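Local coordinates for 3-hydroxyisobutyrate dehydrogenase (Salmonella typhimurium, PDB 3G0O), which probably catalyses the NAD-dependent oxidation of L-threonate to 2-dehydro-L-erythronate, with NADP as a less favoured cosubstrate, at residues A[27-38]-A[50-61]; A[180-190]-A[245-255]. All coordinates share one frame; numbering follows the deposited sequence.

Interaction 1 (A[27-38]-A[50-61])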
loop_
_atom_site.group_PDB
_atom_site.type_symbol
_atom_site.label_atom_id
_atom_site.label_comp_id
_atom_site.label_asym_id
_atom_site.label_seq_id
_atom_site.Cartn_x
_atom_site.Cartn_y
_atom_site.Cartn_z
ATOM N N LEU A 27 -28.959 6.646 -9.665
ATOM C CA LEU A 27 -29.636 7.346 -10.753
ATOM C C LEU A 27 -29.320 6.675 -12.088
ATOM O O LEU A 27 -30.201 6.525 -12.935
ATOM C CB LEU A 27 -29.225 8.828 -10.791
ATOM C CG LEU A 27 -29.954 9.771 -9.824
ATOM C CD1 LEU A 27 -29.485 11.216 -10.023
ATOM C CD2 LEU A 27 -31.462 9.671 -10.081
ATOM N N ARG A 28 -28.068 6.262 -12.281
ATOM C CA ARG A 28 -27.693 5.597 -13.527
ATOM C C ARG A 28 -28.387 4.251 -13.634
ATOM O O ARG A 28 -28.726 3.806 -14.727
ATOM C CB ARG A 28 -26.180 5.368 -13.614
ATOM C CG ARG A 28 -25.355 6.615 -13.857
ATOM C CD ARG A 28 -24.009 6.255 -14.483
ATOM N NE ARG A 28 -23.309 5.221 -13.729
ATOM C CZ ARG A 28 -22.729 5.414 -12.547
ATOM N NH1 ARG A 28 -22.756 6.610 -11.976
ATOM N NH2 ARG A 28 -22.135 4.401 -11.930
ATOM N N ALA A 29 -28.588 3.604 -12.490
ATOM C CA ALA A 29 -29.232 2.300 -12.452
ATOM C C ALA A 29 -30.730 2.393 -12.724
ATOM O O ALA A 29 -31.397 1.374 -12.878
ATOM C CB ALA A 29 -28.987 1.636 -11.099
ATOM N N GLY A 30 -31.255 3.613 -12.766
ATOM C CA GLY A 30 -32.671 3.798 -13.034
ATOM C C GLY A 30 -33.574 3.711 -11.817
ATOM O O GLY A 30 -34.794 3.598 -11.945
ATOM N N LEU A 31 -32.988 3.756 -10.630
ATOM C CA LEU A 31 -33.780 3.695 -9.410
ATOM C C LEU A 31 -34.295 5.094 -9.090
ATOM O O LEU A 31 -33.632 6.083 -9.401
ATOM C CB LEU A 31 -32.921 3.193 -8.242
ATOM C CG LEU A 31 -32.142 1.886 -8.423
ATOM C CD1 LEU A 31 -31.303 1.618 -7.180
ATOM C CD2 LEU A 31 -33.103 0.733 -8.685
ATOM N N SER A 32 -35.482 5.184 -8.495
ATOM C CA SER A 32 -36.022 6.484 -8.107
ATOM C C SER A 32 -35.153 6.903 -6.928
ATOM O O SER A 32 -35.242 6.328 -5.845
ATOM C CB SER A 32 -37.485 6.357 -7.680
ATOM O OG SER A 32 -38.315 6.114 -8.802
ATOM N N THR A 33 -34.328 7.917 -7.148
ATOM C CA THR A 33 -33.382 8.371 -6.135
ATOM C C THR A 33 -33.696 9.671 -5.396
ATOM O O THR A 33 -34.026 10.692 -6.001
ATOM C CB THR A 33 -31.978 8.490 -6.772
ATOM O OG1 THR A 33 -31.657 7.256 -7.423
ATOM C CG2 THR A 33 -30.914 8.800 -5.716
ATOM N N TRP A 34 -33.574 9.612 -4.071
ATOM C CA TRP A 34 -33.803 10.761 -3.203
ATOM C C TRP A 34 -32.499 10.996 -2.439
ATOM O O TRP A 34 -31.762 10.046 -2.164
ATOM C CB TRP A 34 -34.913 10.480 -2.191
ATOM C CG TRP A 34 -36.235 10.102 -2.793
ATOM C CD1 TRP A 34 -36.583 8.894 -3.324
ATOM C CD2 TRP A 34 -37.388 10.940 -2.912
ATOM N NE1 TRP A 34 -37.885 8.926 -3.769
ATOM C CE2 TRP A 34 -38.402 10.175 -3.532
ATOM C CE3 TRP A 34 -37.661 12.271 -2.566
ATOM C CZ2 TRP A 34 -39.676 10.691 -3.801
ATOM C CZ3 TRP A 34 -38.928 12.787 -2.834
ATOM C CH2 TRP A 34 -39.917 11.998 -3.450
ATOM N N GLY A 35 -32.221 12.251 -2.102
ATOM C CA GLY A 35 -31.008 12.573 -1.369
ATOM C C GLY A 35 -31.253 13.495 -0.188
ATOM O O GLY A 35 -32.190 14.292 -0.192
ATOM N N ALA A 36 -30.412 13.387 0.834
ATOM C CA ALA A 36 -30.544 14.231 2.015
ATOM C C ALA A 36 -29.167 14.639 2.518
ATOM O O ALA A 36 -28.327 13.785 2.802
ATOM C CB ALA A 36 -31.296 13.495 3.111
ATOM N N ASP A 37 -28.939 15.944 2.618
ATOM C CA ASP A 37 -27.665 16.470 3.097
ATOM C C ASP A 37 -27.833 17.949 3.430
ATOM O O ASP A 37 -28.622 18.653 2.790
ATOM C CB ASP A 37 -26.581 16.319 2.026
ATOM C CG ASP A 37 -25.176 16.473 2.596
ATOM O OD1 ASP A 37 -24.663 15.496 3.184
ATOM O OD2 ASP A 37 -24.592 17.572 2.470
ATOM N N LEU A 38 -27.090 18.418 4.427
ATOM C CA LEU A 38 -27.166 19.817 4.830
ATOM C C LEU A 38 -26.531 20.739 3.799
ATOM O O LEU A 38 -26.675 21.955 3.879
ATOM C CB LEU A 38 -26.502 20.016 6.195
ATOM C CG LEU A 38 -27.247 19.377 7.370
ATOM C CD1 LEU A 38 -26.471 19.602 8.656
ATOM C CD2 LEU A 38 -28.646 19.971 7.473
ATOM N N GLY A 50 -31.783 14.476 -11.997
ATOM C CA GLY A 50 -32.903 13.549 -12.040
ATOM C C GLY A 50 -33.473 13.002 -10.746
ATOM O O GLY A 50 -34.419 12.217 -10.783
ATOM N N ALA A 51 -32.920 13.398 -9.606
ATOM C CA ALA A 51 -33.426 12.911 -8.327
ATOM C C ALA A 51 -34.893 13.291 -8.125
ATOM O O ALA A 51 -35.337 14.352 -8.564
ATOM C CB ALA A 51 -32.587 13.471 -7.189
ATOM N N CYS A 52 -35.642 12.416 -7.465
ATOM C CA CYS A 52 -37.050 12.684 -7.189
ATOM C C CYS A 52 -37.163 13.813 -6.171
ATOM O O CYS A 52 -38.115 14.592 -6.192
ATOM C CB CYS A 52 -37.735 11.433 -6.637
ATOM S SG CYS A 52 -37.856 10.080 -7.815
ATOM N N GLY A 53 -36.182 13.891 -5.279
ATOM C CA GLY A 53 -36.186 14.923 -4.262
ATOM C C GLY A 53 -34.852 14.991 -3.545
ATOM O O GLY A 53 -34.088 14.027 -3.559
ATOM N N ALA A 54 -34.579 16.132 -2.923
ATOM C CA ALA A 54 -33.337 16.346 -2.191
ATOM C C ALA A 54 -33.578 17.454 -1.182
ATOM O O ALA A 54 -33.985 18.556 -1.547
ATOM C CB ALA A 54 -32.222 16.740 -3.151
ATOM N N ALA A 55 -33.337 17.162 0.091
ATOM C CA ALA A 55 -33.549 18.149 1.139
ATOM C C ALA A 55 -32.498 18.027 2.234
ATOM O O ALA A 55 -31.601 17.185 2.159
ATOM C CB ALA A 55 -34.944 17.979 1.734
ATOM N N ALA A 56 -32.625 18.868 3.255
ATOM C CA ALA A 56 -31.692 18.863 4.373
ATOM C C ALA A 56 -31.810 17.569 5.170
ATOM O O ALA A 56 -30.831 17.097 5.741
ATOM C CB ALA A 56 -31.950 20.064 5.277
ATOM N N SER A 57 -33.013 17.003 5.226
ATOM C CA SER A 57 -33.207 15.748 5.943
ATOM C C SER A 57 -34.022 14.792 5.089
ATOM O O SER A 57 -34.567 15.182 4.057
ATOM C CB SER A 57 -33.920 15.975 7.271
ATOM O OG SER A 57 -35.317 16.060 7.086
ATOM N N ALA A 58 -34.108 13.544 5.529
ATOM C CA ALA A 58 -34.836 12.522 4.797
ATOM C C ALA A 58 -36.278 12.351 5.274
ATOM O O ALA A 58 -36.985 11.462 4.795
ATOM C CB ALA A 58 -34.090 11.194 4.901
ATOM N N ARG A 59 -36.716 13.198 6.206
ATOM C CA ARG A 59 -38.082 13.105 6.727
ATOM C C ARG A 59 -39.131 13.250 5.623
ATOM O O ARG A 59 -40.201 12.657 5.706
ATOM C CB ARG A 59 -38.330 14.171 7.810
ATOM C CG ARG A 59 -37.331 14.137 8.960
ATOM C CD ARG A 59 -37.675 15.112 10.088
ATOM N NE ARG A 59 -36.461 15.492 10.803
ATOM C CZ ARG A 59 -35.591 16.393 10.357
ATOM N NH1 ARG A 59 -35.820 17.015 9.211
ATOM N NH2 ARG A 59 -34.473 16.647 11.025
ATOM N N GLU A 60 -38.814 14.018 4.584
ATOM C CA GLU A 60 -39.750 14.239 3.484
ATOM C C GLU A 60 -40.025 12.986 2.641
ATOM O O GLU A 60 -41.113 12.845 2.076
ATOM C CB GLU A 60 -39.228 15.349 2.555
ATOM C CG GLU A 60 -38.287 16.381 3.208
ATOM C CD GLU A 60 -38.995 17.448 4.018
ATOM O OE1 GLU A 60 -39.878 17.100 4.834
ATOM O OE2 GLU A 60 -38.658 18.645 3.850
ATOM N N PHE A 61 -39.056 12.079 2.550
ATOM C CA PHE A 61 -39.243 10.883 1.731
ATOM C C PHE A 61 -39.055 9.530 2.417
ATOM O O PHE A 61 -39.311 8.492 1.809
ATOM C CB PHE A 61 -38.328 10.968 0.499
ATOM C CG PHE A 61 -36.867 11.117 0.831
ATOM C CD1 PHE A 61 -36.130 10.032 1.306
ATOM C CD2 PHE A 61 -36.230 12.346 0.686
ATOM C CE1 PHE A 61 -34.775 10.169 1.632
ATOM C CE2 PHE A 61 -34.879 12.496 1.008
ATOM C CZ PHE A 61 -34.151 11.407 1.482
HETATM O O HOH W 1 -34.994 9.693 -9.579
#

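Interaction 2 (A[180-190]-A[245-255])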
loop_
_atom_site.group_PDB
_atom_site.type_symbol
_atom_site.label_atom_id
_atom_site.label_comp_id
_atom_site.label_asym_id
_atom_site.label_seq_id
_atom_site.Cartn_x
_atom_site.Cartn_y
_atom_site.Cartn_z
ATOM N N ILE A 180 -13.251 -1.949 10.638
ATOM C CA ILE A 180 -12.306 -1.483 11.652
ATOM C C ILE A 180 -10.900 -1.959 11.309
ATOM O O ILE A 180 -9.948 -1.179 11.334
ATOM C CB ILE A 180 -12.687 -2.003 13.058
ATOM C CG1 ILE A 180 -13.959 -1.298 13.535
ATOM C CG2 ILE A 180 -11.535 -1.776 14.042
ATOM C CD1 ILE A 180 -14.560 -1.892 14.785
ATOM N N ILE A 181 -10.768 -3.241 10.987
ATOM C CA ILE A 181 -9.463 -3.781 10.637
ATOM C C ILE A 181 -8.946 -3.060 9.391
ATOM O O ILE A 181 -7.772 -2.702 9.311
ATOM C CB ILE A 181 -9.548 -5.297 10.394
ATOM C CG1 ILE A 181 -10.035 -5.983 11.673
ATOM C CG2 ILE A 181 -8.187 -5.838 9.979
ATOM C CD1 ILE A 181 -10.260 -7.465 11.536
ATOM N N HIS A 182 -9.830 -2.832 8.424
ATOM C CA HIS A 182 -9.438 -2.130 7.209
ATOM C C HIS A 182 -8.877 -0.739 7.521
ATOM O O HIS A 182 -7.884 -0.319 6.926
ATOM C CB HIS A 182 -10.629 -1.990 6.252
ATOM C CG HIS A 182 -10.327 -1.169 5.037
ATOM N ND1 HIS A 182 -10.483 0.200 5.004
ATOM C CD2 HIS A 182 -9.801 -1.514 3.837
ATOM C CE1 HIS A 182 -10.062 0.663 3.842
ATOM N NE2 HIS A 182 -9.642 -0.356 3.114
ATOM N N GLN A 183 -9.509 -0.030 8.452
ATOM C CA GLN A 183 -9.063 1.315 8.805
ATOM C C GLN A 183 -7.704 1.331 9.498
ATOM O O GLN A 183 -7.019 2.355 9.494
ATOM C CB GLN A 183 -10.103 2.024 9.672
ATOM C CG GLN A 183 -11.382 2.388 8.930
ATOM C CD GLN A 183 -11.121 3.135 7.632
ATOM O OE1 GLN A 183 -10.899 2.526 6.586
ATOM N NE2 GLN A 183 -11.139 4.466 7.695
ATOM N N LEU A 184 -7.322 0.206 10.094
ATOM C CA LEU A 184 -6.019 0.106 10.740
ATOM C C LEU A 184 -4.996 0.273 9.613
ATOM O O LEU A 184 -4.050 1.056 9.721
ATOM C CB LEU A 184 -5.851 -1.266 11.413
ATOM C CG LEU A 184 -4.535 -1.568 12.158
ATOM C CD1 LEU A 184 -4.719 -2.810 13.022
ATOM C CD2 LEU A 184 -3.384 -1.773 11.180
ATOM N N LEU A 185 -5.206 -0.455 8.521
ATOM C CA LEU A 185 -4.301 -0.378 7.377
ATOM C C LEU A 185 -4.338 1.002 6.715
ATOM O O LEU A 185 -3.297 1.585 6.425
ATOM C CB LEU A 185 -4.651 -1.464 6.356
ATOM C CG LEU A 185 -4.265 -2.893 6.764
ATOM C CD1 LEU A 185 -4.873 -3.899 5.801
ATOM C CD2 LEU A 185 -2.747 -3.017 6.787
ATOM N N ALA A 186 -5.536 1.524 6.475
ATOM C CA ALA A 186 -5.669 2.834 5.845
ATOM C C ALA A 186 -4.932 3.887 6.674
ATOM O O ALA A 186 -4.161 4.679 6.140
ATOM C CB ALA A 186 -7.149 3.211 5.710
ATOM N N GLY A 187 -5.168 3.874 7.985
ATOM C CA GLY A 187 -4.535 4.842 8.865
ATOM C C GLY A 187 -3.026 4.720 8.945
ATOM O O GLY A 187 -2.311 5.723 8.861
ATOM N N VAL A 188 -2.538 3.496 9.124
ATOM C CA VAL A 188 -1.103 3.274 9.208
ATOM C C VAL A 188 -0.435 3.638 7.888
ATOM O O VAL A 188 0.649 4.214 7.874
ATOM C CB VAL A 188 -0.783 1.804 9.555
ATOM C CG1 VAL A 188 0.708 1.532 9.377
ATOM C CG2 VAL A 188 -1.201 1.512 10.994
ATOM N N HIS A 189 -1.084 3.313 6.775
ATOM C CA HIS A 189 -0.497 3.628 5.477
ATOM C C HIS A 189 -0.374 5.133 5.243
ATOM O O HIS A 189 0.639 5.595 4.718
ATOM C CB HIS A 189 -1.293 2.957 4.354
ATOM C CG HIS A 189 -1.138 1.466 4.323
ATOM N ND1 HIS A 189 -1.973 0.643 3.598
ATOM C CD2 HIS A 189 -0.263 0.647 4.956
ATOM C CE1 HIS A 189 -1.624 -0.617 3.790
ATOM N NE2 HIS A 189 -0.589 -0.641 4.612
ATOM N N ILE A 190 -1.377 5.911 5.634
ATOM C CA ILE A 190 -1.263 7.354 5.449
ATOM C C ILE A 190 -0.093 7.873 6.290
ATOM O O ILE A 190 0.738 8.640 5.805
ATOM C CB ILE A 190 -2.544 8.107 5.866
ATOM C CG1 ILE A 190 -3.691 7.752 4.911
ATOM C CG2 ILE A 190 -2.286 9.615 5.829
ATOM C CD1 ILE A 190 -5.045 8.297 5.333
ATOM N N PHE A 245 -9.235 9.931 11.258
ATOM C CA PHE A 245 -8.412 8.810 11.673
ATOM C C PHE A 245 -8.105 8.795 13.160
ATOM O O PHE A 245 -7.775 7.746 13.712
ATOM C CB PHE A 245 -7.147 8.720 10.823
ATOM C CG PHE A 245 -7.381 8.013 9.527
ATOM C CD1 PHE A 245 -7.641 8.726 8.363
ATOM C CD2 PHE A 245 -7.464 6.625 9.498
ATOM C CE1 PHE A 245 -7.987 8.066 7.185
ATOM C CE2 PHE A 245 -7.809 5.955 8.329
ATOM C CZ PHE A 245 -8.072 6.680 7.168
ATOM N N VAL A 246 -8.215 9.948 13.810
ATOM C CA VAL A 246 -8.025 9.996 15.257
ATOM C C VAL A 246 -9.178 9.138 15.789
ATOM O O VAL A 246 -9.008 8.308 16.685
ATOM C CB VAL A 246 -8.167 11.437 15.813
ATOM C CG1 VAL A 246 -8.294 11.401 17.326
ATOM C CG2 VAL A 246 -6.967 12.268 15.410
ATOM N N LYS A 247 -10.352 9.334 15.199
ATOM C CA LYS A 247 -11.538 8.587 15.584
ATOM C C LYS A 247 -11.431 7.116 15.191
ATOM O O LYS A 247 -11.601 6.235 16.028
ATOM C CB LYS A 247 -12.779 9.205 14.929
ATOM C CG LYS A 247 -14.027 8.333 14.975
ATOM C CD LYS A 247 -15.226 9.056 14.371
ATOM C CE LYS A 247 -14.970 9.480 12.924
ATOM N NZ LYS A 247 -14.877 8.320 11.989
ATOM N N ASP A 248 -11.136 6.853 13.920
ATOM C CA ASP A 248 -11.048 5.482 13.436
ATOM C C ASP A 248 -9.969 4.638 14.100
ATOM O O ASP A 248 -10.222 3.495 14.464
ATOM C CB ASP A 248 -10.863 5.461 11.912
ATOM C CG ASP A 248 -12.145 5.808 11.167
ATOM O OD1 ASP A 248 -13.155 6.140 11.831
ATOM O OD2 ASP A 248 -12.140 5.744 9.919
ATOM N N LEU A 249 -8.770 5.192 14.254
ATOM C CA LEU A 249 -7.698 4.446 14.892
ATOM C C LEU A 249 -8.009 4.291 16.381
ATOM O O LEU A 249 -7.463 3.415 17.053
ATOM C CB LEU A 249 -6.355 5.145 14.673
ATOM C CG LEU A 249 -5.816 5.008 13.239
ATOM C CD1 LEU A 249 -4.578 5.874 13.068
ATOM C CD2 LEU A 249 -5.500 3.552 12.935
ATOM N N GLY A 250 -8.889 5.147 16.887
ATOM C CA GLY A 250 -9.290 5.042 18.277
ATOM C C GLY A 250 -10.180 3.814 18.398
ATOM O O GLY A 250 -10.092 3.054 19.365
ATOM N N LEU A 251 -11.038 3.616 17.400
ATOM C CA LEU A 251 -11.938 2.471 17.388
ATOM C C LEU A 251 -11.122 1.184 17.233
ATOM O O LEU A 251 -11.448 0.152 17.828
ATOM C CB LEU A 251 -12.950 2.610 16.250
ATOM C CG LEU A 251 -14.001 1.509 16.097
ATOM C CD1 LEU A 251 -14.688 1.245 17.431
ATOM C CD2 LEU A 251 -15.018 1.939 15.046
ATOM N N VAL A 252 -10.066 1.247 16.429
ATOM C CA VAL A 252 -9.189 0.097 16.241
ATOM C C VAL A 252 -8.556 -0.241 17.598
ATOM O O VAL A 252 -8.513 -1.403 18.009
ATOM C CB VAL A 252 -8.073 0.406 15.205
ATOM C CG1 VAL A 252 -6.968 -0.632 15.290
ATOM C CG2 VAL A 252 -8.658 0.414 13.791
ATOM N N ALA A 253 -8.083 0.788 18.294
ATOM C CA ALA A 253 -7.465 0.612 19.605
ATOM C C ALA A 253 -8.410 -0.113 20.573
ATOM O O ALA A 253 -8.011 -1.071 21.240
ATOM C CB ALA A 253 -7.061 1.970 20.179
ATOM N N ASP A 254 -9.660 0.339 20.640
ATOM C CA ASP A 254 -10.653 -0.275 21.520
ATOM C C ASP A 254 -10.897 -1.736 21.161
ATOM O O ASP A 254 -10.975 -2.592 22.044
ATOM C CB ASP A 254 -11.983 0.478 21.449
ATOM C CG ASP A 254 -11.917 1.847 22.089
ATOM O OD1 ASP A 254 -11.021 2.081 22.929
ATOM O OD2 ASP A 254 -12.779 2.689 21.765
ATOM N N THR A 255 -11.024 -2.018 19.868
ATOM C CA THR A 255 -11.260 -3.384 19.408
ATOM C C THR A 255 -10.119 -4.302 19.848
ATOM O O THR A 255 -10.348 -5.384 20.387
ATOM C CB THR A 255 -11.400 -3.438 17.866
ATOM O OG1 THR A 255 -12.555 -2.690 17.468
ATOM C CG2 THR A 255 -11.550 -4.876 17.385
#

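Interaction 1 (A[27-38]-A[50-61])
The indole of Trp-34 is held between two side chains of the segment 50-61. Cys-52 CB lies over the centre of the six-membered ring, 3.6 Å from its centroid, while Cys-52 SG stands obliquely to the five-membered ring. On the opposite face Phe-61 CB approaches, 3.4 Å from Trp-34 CE3. The exchange is mutual, since Trp-34 CB lies over the centre of the Phe-61 ring, 3.5 Å from the centroid, in a CH-pi contact almost on the ring normal. Phe-61 has CG between its backbone N and carbonyl carbon (chi1 58°), a torsion that sets the ring over Trp-34 CB. At the rim of that ring stand Gly-35 O and Ala-36 CB, the latter 3.9 Å from Phe-61 CZ; Ala-58 CA lies over its other face.

Beneath the rings the backbones pair as parallel strands. Cys-52 N gives a 2.8 Å hydrogen bond to Thr-33 O, and Gly-35 then bonds in both directions, its N to Gly-53 O and its O to Ala-55 N. Asp-37 N closes the series on Ala-55 O at 3.0 Å.

This is a beta-alpha-beta unit of a Rossmann-type domain: helix 40-48 links the strands, and strand 53-55 is outermost within the chain. Strand 9-13 pairs with the other side of strand 32-36, where His-9 ND1 is hydrogen-bonded to Trp-34 NE1; just beyond that strand, Leu-15 N is hydrogen-bonded to Asp-37 OD1.

Interaction 2 (A[180-190]-A[245-255])
Helices 180-190 and 245-255 pass each other with their axes 8.8 Å apart at closest approach and a signed crossing angle of -127°. The backbones come nearest at Ile-180 and Val-252, and Gly-187 lets the ring of Phe-245 lie against the main chain, with Phe-245 CE2 3.4 Å from Gly-187 N. That ring is a knob in a hole formed by Gln-183, Ala-186, Gly-187 and Ile-190; Ile-190 CD1 comes to 3.5 Å from Phe-245 CE1.

One polar bond spans the interface. Gln-183 NE2 donates to Asp-248 OD2 over 2.8 Å, nearly straight at 163°, meeting the carboxylate oxygen on its anti side. A bend at chi2 brings the amide to Asp-248; amide and carboxylate planes stand 74° apart. The other end of the amide is fixed as well: Gln-183 OE1 accepts from His-182 ND1 at 2.8 Å, in the plane of the imidazole. Asp-248 OD1 in turn forms a salt bridge with Lys-247 NZ, so both groups are gripped at each end, which should restrict their rotation.

Both helices belong to the all-helical C-terminal domain of the 6-phosphogluconate dehydrogenase type. Gln-183 lies one helical turn beyond Lys-179, the predicted active-site residue, and close to bound tartaric acid; Asp-248 also touches Thr-103.

Between the Phe-245 knob and Ile-180, Leu-249 leans its CD2 on the backbone of Gln-183 and Leu-184. Toward Ile-180 the contact is again apolar. The Ile-180 side chain crosses that of Leu-251 at about a right angle, with Ile-180 CD1 3.7 Å from Leu-251 CG, and also reaches Thr-255. Val-252 divides its branches: Val-252 CG2 lies against Ile-180 O (3.2 Å) as well as Ile-180 CG2, while CG1 meets Leu-184 CD1. Helix 264-281 packs against Leu-184, Leu-249 and Phe-245.

The two contacts lie in different domains of a two-domain dehydrogenase. Interaction 1 lies in the N-terminal, Rossmann-type domain and interaction 2 in the helical C-terminal domain, on opposite sides of the chain's centre; their centres are 31 Å apart and their nearest atoms about 15 Å, without touching. Interaction 1 is remote from the predicted catalytic Lys-179, yet the Asp-37 side chain touches what is probably the glycine-rich turn of the Rossmann domain, consistent with a place near the NAD site. Interaction 2 lies beside the probable active site: the Gln-183 side chain is about 3 Å from that of Lys-179 and about 5 Å from the bound tartaric acid.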